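Local coordinates for protein dihydrodipicolinate synthase (Rhodopseudomonas palustris, PDB 3DZ1) that probably acts as a 4-hydroxy-tetrahydrodipicolinate synthase, a DapA-family lyase of lysine biosynthesis built on a TIM barrel, at residues L5-F13 / L191-G199; D133-L144 / S162-W173. All coordinates share one frame; numbering follows the deposited sequence.

Contact 1: L5-F13 / L191-G199; sequences LTPEAAGTF and LRPLSILCG
The ring of Phe13 meets Leu197 obliquely, one methyl doing the touching: Leu197 CD1 lies 3.4 Å from Phe13 CD1, and the two side chains cross at about a right angle. At the edge of the ring, in its plane, sits the carbonyl oxygen of Ala10. A branched leucine suits this place because its other methyl, CD2, packs against the backbone of Ala10 and Gly11. Gly11 itself has a backbone shape (phi 88°) that would jam a side chain against the preceding carbonyl.

The polar link is short. With its OG anti to the backbone N (chi1 176°), Ser195 reaches across and donates from OG to Ala9 O over 2.6 Å, coming from above the carbonyl plane. Ser195 CB also lies 3.2 Å from Pro7 O, and serine suits the place because its short side chain carries a hydroxyl exactly where the Ala9 carbonyl can accept it. Farther along, two prolines meet, Pro7 CB lying 3.7 Å from Pro193 CB. Pro7 also stiffens the type I turn from Thr6 to Ala9, where Thr6 OG1 accepts from Glu8 N in an ST turn.

Residues 5-10 run across the N-terminal end of the barrel before strand 11-15 begins. Gly11 and Phe13 make backbone hydrogen bonds to Ala216 of strand 215-218, which separates strands 11-15 and 195-198; Met167 of strand 165-170 touches Ala9, Ser195 and Leu197, and Leu5 packs on strand 78-82.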
# COMPACT_ATOMS: atom_id res chain seq x y z
N LEU A 5 -6.90 32.24 -12.16
CA LEU A 5 -5.62 31.61 -12.46
C LEU A 5 -5.62 31.23 -13.93
O LEU A 5 -6.63 30.77 -14.46
CB LEU A 5 -5.45 30.36 -11.59
CG LEU A 5 -4.06 29.71 -11.49
CD1 LEU A 5 -3.10 30.66 -10.78
CD2 LEU A 5 -4.16 28.41 -10.71
N THR A 6 -4.48 31.42 -14.59
CA THR A 6 -4.36 31.09 -16.01
C THR A 6 -3.18 30.16 -16.26
O THR A 6 -2.36 29.95 -15.37
CB THR A 6 -4.11 32.35 -16.86
OG1 THR A 6 -2.79 32.85 -16.58
CG2 THR A 6 -5.14 33.43 -16.54
N PRO A 7 -3.09 29.59 -17.47
CA PRO A 7 -1.99 28.68 -17.80
C PRO A 7 -0.66 29.43 -17.86
O PRO A 7 0.41 28.82 -17.92
CB PRO A 7 -2.39 28.14 -19.17
CG PRO A 7 -3.90 28.18 -19.11
CD PRO A 7 -4.14 29.53 -18.49
N GLU A 8 -0.73 30.76 -17.86
CA GLU A 8 0.48 31.58 -17.91
C GLU A 8 1.04 31.90 -16.53
O GLU A 8 2.04 32.60 -16.42
CB GLU A 8 0.22 32.88 -18.67
CG GLU A 8 -0.05 32.71 -20.17
CD GLU A 8 -1.40 32.06 -20.47
OE1 GLU A 8 -2.42 32.58 -19.97
OE2 GLU A 8 -1.44 31.05 -21.21
N ALA A 9 0.40 31.38 -15.48
CA ALA A 9 0.88 31.61 -14.12
C ALA A 9 2.33 31.16 -14.03
O ALA A 9 2.69 30.10 -14.57
CB ALA A 9 0.02 30.84 -13.12
N ALA A 10 3.17 31.95 -13.37
CA ALA A 10 4.58 31.62 -13.24
C ALA A 10 5.17 32.26 -11.99
O ALA A 10 4.46 32.89 -11.21
CB ALA A 10 5.34 32.09 -14.47
N GLY A 11 6.47 32.10 -11.80
CA GLY A 11 7.11 32.69 -10.64
C GLY A 11 7.09 31.80 -9.42
O GLY A 11 7.21 30.58 -9.51
N THR A 12 6.92 32.41 -8.25
CA THR A 12 6.91 31.66 -7.01
C THR A 12 5.59 31.78 -6.26
O THR A 12 5.15 32.88 -5.94
CB THR A 12 8.07 32.12 -6.09
OG1 THR A 12 9.32 32.00 -6.79
CG2 THR A 12 8.11 31.28 -4.82
N PHE A 13 4.96 30.64 -5.99
CA PHE A 13 3.72 30.60 -5.22
C PHE A 13 4.07 30.00 -3.87
O PHE A 13 4.57 28.88 -3.79
CB PHE A 13 2.66 29.73 -5.90
CG PHE A 13 1.85 30.45 -6.93
CD1 PHE A 13 2.45 30.98 -8.07
CD2 PHE A 13 0.47 30.60 -6.77
CE1 PHE A 13 1.70 31.65 -9.04
CE2 PHE A 13 -0.30 31.26 -7.73
CZ PHE A 13 0.32 31.79 -8.87
N LEU A 191 -0.99 19.05 -26.45
CA LEU A 191 -1.30 19.63 -25.15
C LEU A 191 -1.35 21.16 -25.22
O LEU A 191 -0.41 21.80 -25.69
CB LEU A 191 -0.26 19.19 -24.11
CG LEU A 191 -0.45 19.68 -22.68
CD1 LEU A 191 -1.80 19.23 -22.13
CD2 LEU A 191 0.68 19.15 -21.81
N ARG A 192 -2.45 21.73 -24.73
CA ARG A 192 -2.64 23.17 -24.74
C ARG A 192 -1.81 23.85 -23.65
O ARG A 192 -1.13 23.18 -22.88
CB ARG A 192 -4.12 23.51 -24.52
CG ARG A 192 -4.66 23.15 -23.14
CD ARG A 192 -6.09 23.66 -23.03
NE ARG A 192 -6.87 23.06 -21.95
CZ ARG A 192 -6.65 23.23 -20.65
NH1 ARG A 192 -5.64 24.00 -20.23
NH2 ARG A 192 -7.47 22.67 -19.77
N PRO A 193 -1.85 25.19 -23.57
CA PRO A 193 -1.09 25.92 -22.55
C PRO A 193 -1.36 25.36 -21.16
O PRO A 193 -2.51 25.06 -20.82
CB PRO A 193 -1.59 27.35 -22.71
CG PRO A 193 -1.80 27.44 -24.19
CD PRO A 193 -2.51 26.14 -24.50
N LEU A 194 -0.30 25.21 -20.37
CA LEU A 194 -0.41 24.66 -19.03
C LEU A 194 0.73 25.15 -18.16
O LEU A 194 1.89 25.00 -18.52
CB LEU A 194 -0.38 23.12 -19.08
CG LEU A 194 -0.46 22.37 -17.74
CD1 LEU A 194 -1.86 22.49 -17.18
CD2 LEU A 194 -0.11 20.90 -17.95
N SER A 195 0.39 25.73 -17.01
CA SER A 195 1.41 26.21 -16.10
C SER A 195 1.94 25.03 -15.31
O SER A 195 1.18 24.13 -14.92
CB SER A 195 0.83 27.25 -15.13
OG SER A 195 1.79 27.67 -14.17
N ILE A 196 3.25 25.00 -15.11
CA ILE A 196 3.86 23.93 -14.34
C ILE A 196 4.68 24.54 -13.21
O ILE A 196 5.72 25.15 -13.45
CB ILE A 196 4.77 23.02 -15.21
CG1 ILE A 196 3.93 22.33 -16.30
CG2 ILE A 196 5.45 21.98 -14.33
CD1 ILE A 196 4.74 21.37 -17.19
N LEU A 197 4.19 24.40 -11.99
CA LEU A 197 4.90 24.91 -10.82
C LEU A 197 5.32 23.66 -10.06
O LEU A 197 4.53 22.73 -9.88
CB LEU A 197 3.99 25.78 -9.95
CG LEU A 197 3.48 27.07 -10.60
CD1 LEU A 197 2.86 27.94 -9.53
CD2 LEU A 197 4.62 27.82 -11.30
N CYS A 198 6.57 23.65 -9.61
CA CYS A 198 7.11 22.48 -8.94
C CYS A 198 7.10 22.48 -7.43
O CYS A 198 7.21 23.52 -6.78
CB CYS A 198 8.52 22.23 -9.46
SG CYS A 198 8.53 22.04 -11.26
N GLY A 199 6.97 21.27 -6.88
CA GLY A 199 6.94 21.10 -5.45
C GLY A 199 7.95 20.09 -4.93
O GLY A 199 9.15 20.18 -5.22

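Contact 2: D133-L144 / S162-W173; sequences DDVPWVLQDYPL and SASCVMLKHEDW
Trp137 turns its CG between the backbone N and the carbonyl carbon (chi1 63°), which lays the indole over Cys165, whose SG is anti to its own N (chi1 179°). The sulfur stands over the six-membered ring, with Cys165 SG 3.9 Å from that ring's centroid, while Cys165 CB rests 3.4 Å from Trp137 CE2. Tryptophan suits this place twice over: its broad face covers Cys165, and its NE1 donates to a water that also accepts from Ser164 N.

At the other end, Glu171 OE1 takes two bonds. Gln140 NE2 donates to it at 3.0 Å in a straight line (171°), amide and carboxylate being almost coplanar, whereas Lys169 NZ forms a salt bridge to Glu171 OE1 from above the carboxylate plane. The carboxylate also stacks over one face of the Tyr142 ring, and its OE2 accepts from Asn200 N. An alanine in place of Glu171 is likely to leave Gln140 and Lys169 without their shared acceptor and the tyrosine face without its cover.

Between these ends runs a parallel ladder with a beta bulge after Trp137; Leu139 is its hub, with Leu139 N bonding to Met167 O at 2.9 Å and Lys169 N to Leu139 O at 2.8 Å. Asp141 OD2 and Asp172 OD2, 4.4 Å apart, both bind Lys178, which probably offsets their repulsion.

The two strands form a beta-alpha-beta crossover through helix 152-161. Trp137, Leu139, Asp141 and Cys165 pack on that helix outside the barrel, whereas Val138, Gln140, Met167 and Lys169 face inward. Strand 105-108 borders strand 137-141, and strand 195-198 borders strand 165-170.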
# COMPACT_ATOMS: atom_id res chain seq x y z
N ASP A 133 -17.30 23.57 -14.24
CA ASP A 133 -16.30 23.72 -15.30
C ASP A 133 -15.77 25.15 -15.45
O ASP A 133 -14.84 25.39 -16.22
CB ASP A 133 -16.88 23.26 -16.64
CG ASP A 133 -17.32 21.81 -16.62
OD1 ASP A 133 -16.53 20.96 -16.17
OD2 ASP A 133 -18.46 21.53 -17.06
N ASP A 134 -16.35 26.08 -14.70
CA ASP A 134 -15.94 27.47 -14.76
C ASP A 134 -14.85 27.80 -13.75
O ASP A 134 -14.28 28.89 -13.77
CB ASP A 134 -17.15 28.37 -14.50
CG ASP A 134 -17.82 28.10 -13.16
OD1 ASP A 134 -18.25 26.95 -12.93
OD2 ASP A 134 -17.91 29.04 -12.34
N VAL A 135 -14.55 26.85 -12.87
CA VAL A 135 -13.54 27.06 -11.85
C VAL A 135 -12.14 26.62 -12.27
O VAL A 135 -11.90 25.44 -12.54
CB VAL A 135 -13.93 26.30 -10.55
CG1 VAL A 135 -12.88 26.53 -9.47
CG2 VAL A 135 -15.30 26.76 -10.08
N PRO A 136 -11.19 27.57 -12.34
CA PRO A 136 -9.81 27.25 -12.73
C PRO A 136 -9.24 26.34 -11.66
O PRO A 136 -9.43 26.60 -10.47
CB PRO A 136 -9.12 28.61 -12.74
CG PRO A 136 -10.24 29.58 -12.98
CD PRO A 136 -11.34 29.02 -12.12
N TRP A 137 -8.55 25.27 -12.05
CA TRP A 137 -8.00 24.40 -11.03
C TRP A 137 -6.60 23.89 -11.31
O TRP A 137 -6.11 23.96 -12.45
CB TRP A 137 -8.94 23.23 -10.73
CG TRP A 137 -9.19 22.30 -11.88
CD1 TRP A 137 -9.97 22.54 -12.98
CD2 TRP A 137 -8.69 20.97 -12.02
NE1 TRP A 137 -9.98 21.44 -13.80
CE2 TRP A 137 -9.20 20.46 -13.23
CE3 TRP A 137 -7.85 20.16 -11.24
CZ2 TRP A 137 -8.90 19.17 -13.69
CZ3 TRP A 137 -7.55 18.88 -11.69
CH2 TRP A 137 -8.08 18.40 -12.90
N VAL A 138 -5.97 23.39 -10.26
CA VAL A 138 -4.61 22.87 -10.30
C VAL A 138 -4.58 21.38 -10.01
O VAL A 138 -5.12 20.92 -9.00
CB VAL A 138 -3.74 23.59 -9.25
CG1 VAL A 138 -2.31 23.09 -9.32
CG2 VAL A 138 -3.82 25.09 -9.47
N LEU A 139 -3.93 20.63 -10.89
CA LEU A 139 -3.81 19.18 -10.73
C LEU A 139 -2.56 18.89 -9.90
O LEU A 139 -1.45 19.23 -10.31
CB LEU A 139 -3.68 18.51 -12.10
CG LEU A 139 -3.43 16.99 -12.11
CD1 LEU A 139 -4.58 16.28 -11.41
CD2 LEU A 139 -3.29 16.50 -13.55
N GLN A 140 -2.74 18.28 -8.73
CA GLN A 140 -1.59 17.95 -7.88
C GLN A 140 -1.10 16.53 -8.13
O GLN A 140 -1.85 15.56 -7.96
CB GLN A 140 -1.94 18.12 -6.40
CG GLN A 140 -0.83 17.64 -5.47
CD GLN A 140 -1.09 17.95 -4.01
OE1 GLN A 140 -2.23 17.92 -3.55
NE2 GLN A 140 -0.03 18.25 -3.28
N ASP A 141 0.16 16.42 -8.54
CA ASP A 141 0.80 15.14 -8.85
C ASP A 141 1.94 14.94 -7.84
O ASP A 141 3.05 15.42 -8.03
CB ASP A 141 1.35 15.20 -10.27
CG ASP A 141 2.08 13.93 -10.68
OD1 ASP A 141 1.93 12.89 -10.00
OD2 ASP A 141 2.80 13.98 -11.70
N TYR A 142 1.64 14.22 -6.76
CA TYR A 142 2.60 14.00 -5.68
C TYR A 142 2.55 12.55 -5.19
O TYR A 142 2.05 12.28 -4.10
CB TYR A 142 2.26 14.97 -4.55
CG TYR A 142 3.27 15.13 -3.44
CD1 TYR A 142 4.60 14.73 -3.59
CD2 TYR A 142 2.90 15.74 -2.24
CE1 TYR A 142 5.53 14.95 -2.58
CE2 TYR A 142 3.83 15.97 -1.23
CZ TYR A 142 5.14 15.57 -1.40
OH TYR A 142 6.05 15.80 -0.40
N PRO A 143 3.07 11.61 -5.99
CA PRO A 143 3.09 10.18 -5.68
C PRO A 143 3.67 9.84 -4.31
O PRO A 143 3.16 8.97 -3.61
CB PRO A 143 3.94 9.60 -6.81
CG PRO A 143 3.68 10.52 -7.95
CD PRO A 143 3.71 11.87 -7.29
N LEU A 144 4.75 10.51 -3.94
CA LEU A 144 5.41 10.25 -2.67
C LEU A 144 4.45 10.17 -1.48
O LEU A 144 4.58 9.30 -0.63
CB LEU A 144 6.47 11.32 -2.38
CG LEU A 144 7.23 11.08 -1.07
CD1 LEU A 144 8.09 9.84 -1.23
CD2 LEU A 144 8.09 12.28 -0.73
N SER A 162 -10.63 18.47 -19.51
CA SER A 162 -11.20 19.56 -18.71
C SER A 162 -11.35 20.88 -19.44
O SER A 162 -10.64 21.20 -20.39
CB SER A 162 -10.33 19.79 -17.48
OG SER A 162 -9.16 20.51 -17.84
N ALA A 163 -12.29 21.68 -18.95
CA ALA A 163 -12.54 22.98 -19.52
C ALA A 163 -11.61 23.99 -18.87
O ALA A 163 -11.16 24.94 -19.52
CB ALA A 163 -14.00 23.39 -19.27
N SER A 164 -11.27 23.75 -17.60
CA SER A 164 -10.45 24.70 -16.86
C SER A 164 -9.24 24.24 -16.03
O SER A 164 -8.89 24.91 -15.06
CB SER A 164 -11.37 25.53 -15.95
OG SER A 164 -12.44 26.09 -16.70
N CYS A 165 -8.61 23.12 -16.36
CA CYS A 165 -7.41 22.76 -15.61
C CYS A 165 -6.33 23.64 -16.24
O CYS A 165 -5.99 23.47 -17.41
CB CYS A 165 -7.03 21.30 -15.77
SG CYS A 165 -5.52 20.89 -14.84
N VAL A 166 -5.80 24.58 -15.47
CA VAL A 166 -4.80 25.51 -15.99
C VAL A 166 -3.38 25.28 -15.49
O VAL A 166 -2.44 25.89 -15.99
CB VAL A 166 -5.18 26.97 -15.66
CG1 VAL A 166 -6.52 27.33 -16.30
CG2 VAL A 166 -5.26 27.16 -14.14
N MSE A 167 -3.22 24.40 -14.50
CA MSE A 167 -1.90 24.20 -13.94
C MSE A 167 -1.67 22.82 -13.37
O MSE A 167 -2.59 22.14 -12.92
CB MSE A 167 -1.66 25.24 -12.84
CG MSE A 167 -0.33 25.13 -12.10
SE MSE A 167 -0.33 26.21 -10.47
CE MSE A 167 -0.16 27.96 -11.31
N LEU A 168 -0.40 22.40 -13.40
CA LEU A 168 0.01 21.14 -12.82
C LEU A 168 0.97 21.50 -11.70
O LEU A 168 1.91 22.28 -11.92
CB LEU A 168 0.75 20.27 -13.84
CG LEU A 168 1.54 19.10 -13.23
CD1 LEU A 168 0.58 18.03 -12.73
CD2 LEU A 168 2.49 18.50 -14.27
N LYS A 169 0.72 20.99 -10.50
CA LYS A 169 1.66 21.21 -9.41
C LYS A 169 2.49 19.95 -9.52
O LYS A 169 2.08 18.88 -9.09
CB LYS A 169 1.00 21.25 -8.04
CG LYS A 169 2.02 21.56 -6.95
CD LYS A 169 1.52 21.27 -5.55
CE LYS A 169 2.62 21.58 -4.53
NZ LYS A 169 2.25 21.17 -3.16
N HIS A 170 3.66 20.10 -10.13
CA HIS A 170 4.59 19.00 -10.36
C HIS A 170 5.41 18.59 -9.15
O HIS A 170 6.30 19.32 -8.71
CB HIS A 170 5.52 19.39 -11.52
CG HIS A 170 6.58 18.38 -11.82
ND1 HIS A 170 6.34 17.26 -12.58
CD2 HIS A 170 7.88 18.33 -11.47
CE1 HIS A 170 7.46 16.55 -12.68
NE2 HIS A 170 8.41 17.18 -12.01
N GLU A 171 5.12 17.41 -8.61
CA GLU A 171 5.84 16.91 -7.45
C GLU A 171 6.33 15.47 -7.63
O GLU A 171 6.73 14.82 -6.66
CB GLU A 171 4.95 17.02 -6.20
CG GLU A 171 4.48 18.44 -5.92
CD GLU A 171 3.98 18.63 -4.50
OE1 GLU A 171 2.76 18.47 -4.26
OE2 GLU A 171 4.82 18.93 -3.63
N ASP A 172 6.30 14.98 -8.86
CA ASP A 172 6.76 13.62 -9.12
C ASP A 172 8.25 13.53 -8.79
O ASP A 172 8.99 14.50 -8.94
CB ASP A 172 6.52 13.21 -10.57
CG ASP A 172 6.52 11.71 -10.76
OD1 ASP A 172 6.76 10.99 -9.76
OD2 ASP A 172 6.28 11.24 -11.89
N TRP A 173 8.68 12.35 -8.36
CA TRP A 173 10.06 12.14 -7.95
C TRP A 173 10.44 10.67 -8.19
O TRP A 173 10.00 9.79 -7.45
CB TRP A 173 10.18 12.50 -6.47
CG TRP A 173 11.50 12.19 -5.82
CD1 TRP A 173 12.67 12.87 -5.99
CD2 TRP A 173 11.77 11.15 -4.88
NE1 TRP A 173 13.66 12.31 -5.21
CE2 TRP A 173 13.13 11.25 -4.52
CE3 TRP A 173 10.99 10.13 -4.31
CZ2 TRP A 173 13.73 10.37 -3.61
CZ3 TRP A 173 11.59 9.25 -3.41
CH2 TRP A 173 12.95 9.38 -3.07
O HOH W 1 -14.10 20.46 -16.83
O HOH W 2 -12.43 29.29 -16.15
O HOH W 3 -12.26 21.94 -15.56
O HOH W 4 4.61 15.80 -11.06
O HOH W 5 6.47 12.39 -5.52

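Overall arrangement
Both contacts are partly buried and belong to one closed barrel, with contact 2 nested in the chain loop that contact 1 closes. Contact 2 joins neighbouring strands, so a backbone ladder carries it, and polar and charged side chains gather at its C-terminal end. Contact 1 sets the lead-in to strand 11-15, more than the strand itself, against strand 195-198 and the loop before it; the two strands are not neighbours in the sheet, and one side-chain bond and apolar packing do the work. They meet where strands 165-170 and 195-198 run side by side, Leu197 O lying 2.8 Å from His170 N in a probable hydrogen bond. Phe13 and Met167 each approach Met217, a predicted pyruvate-binding residue.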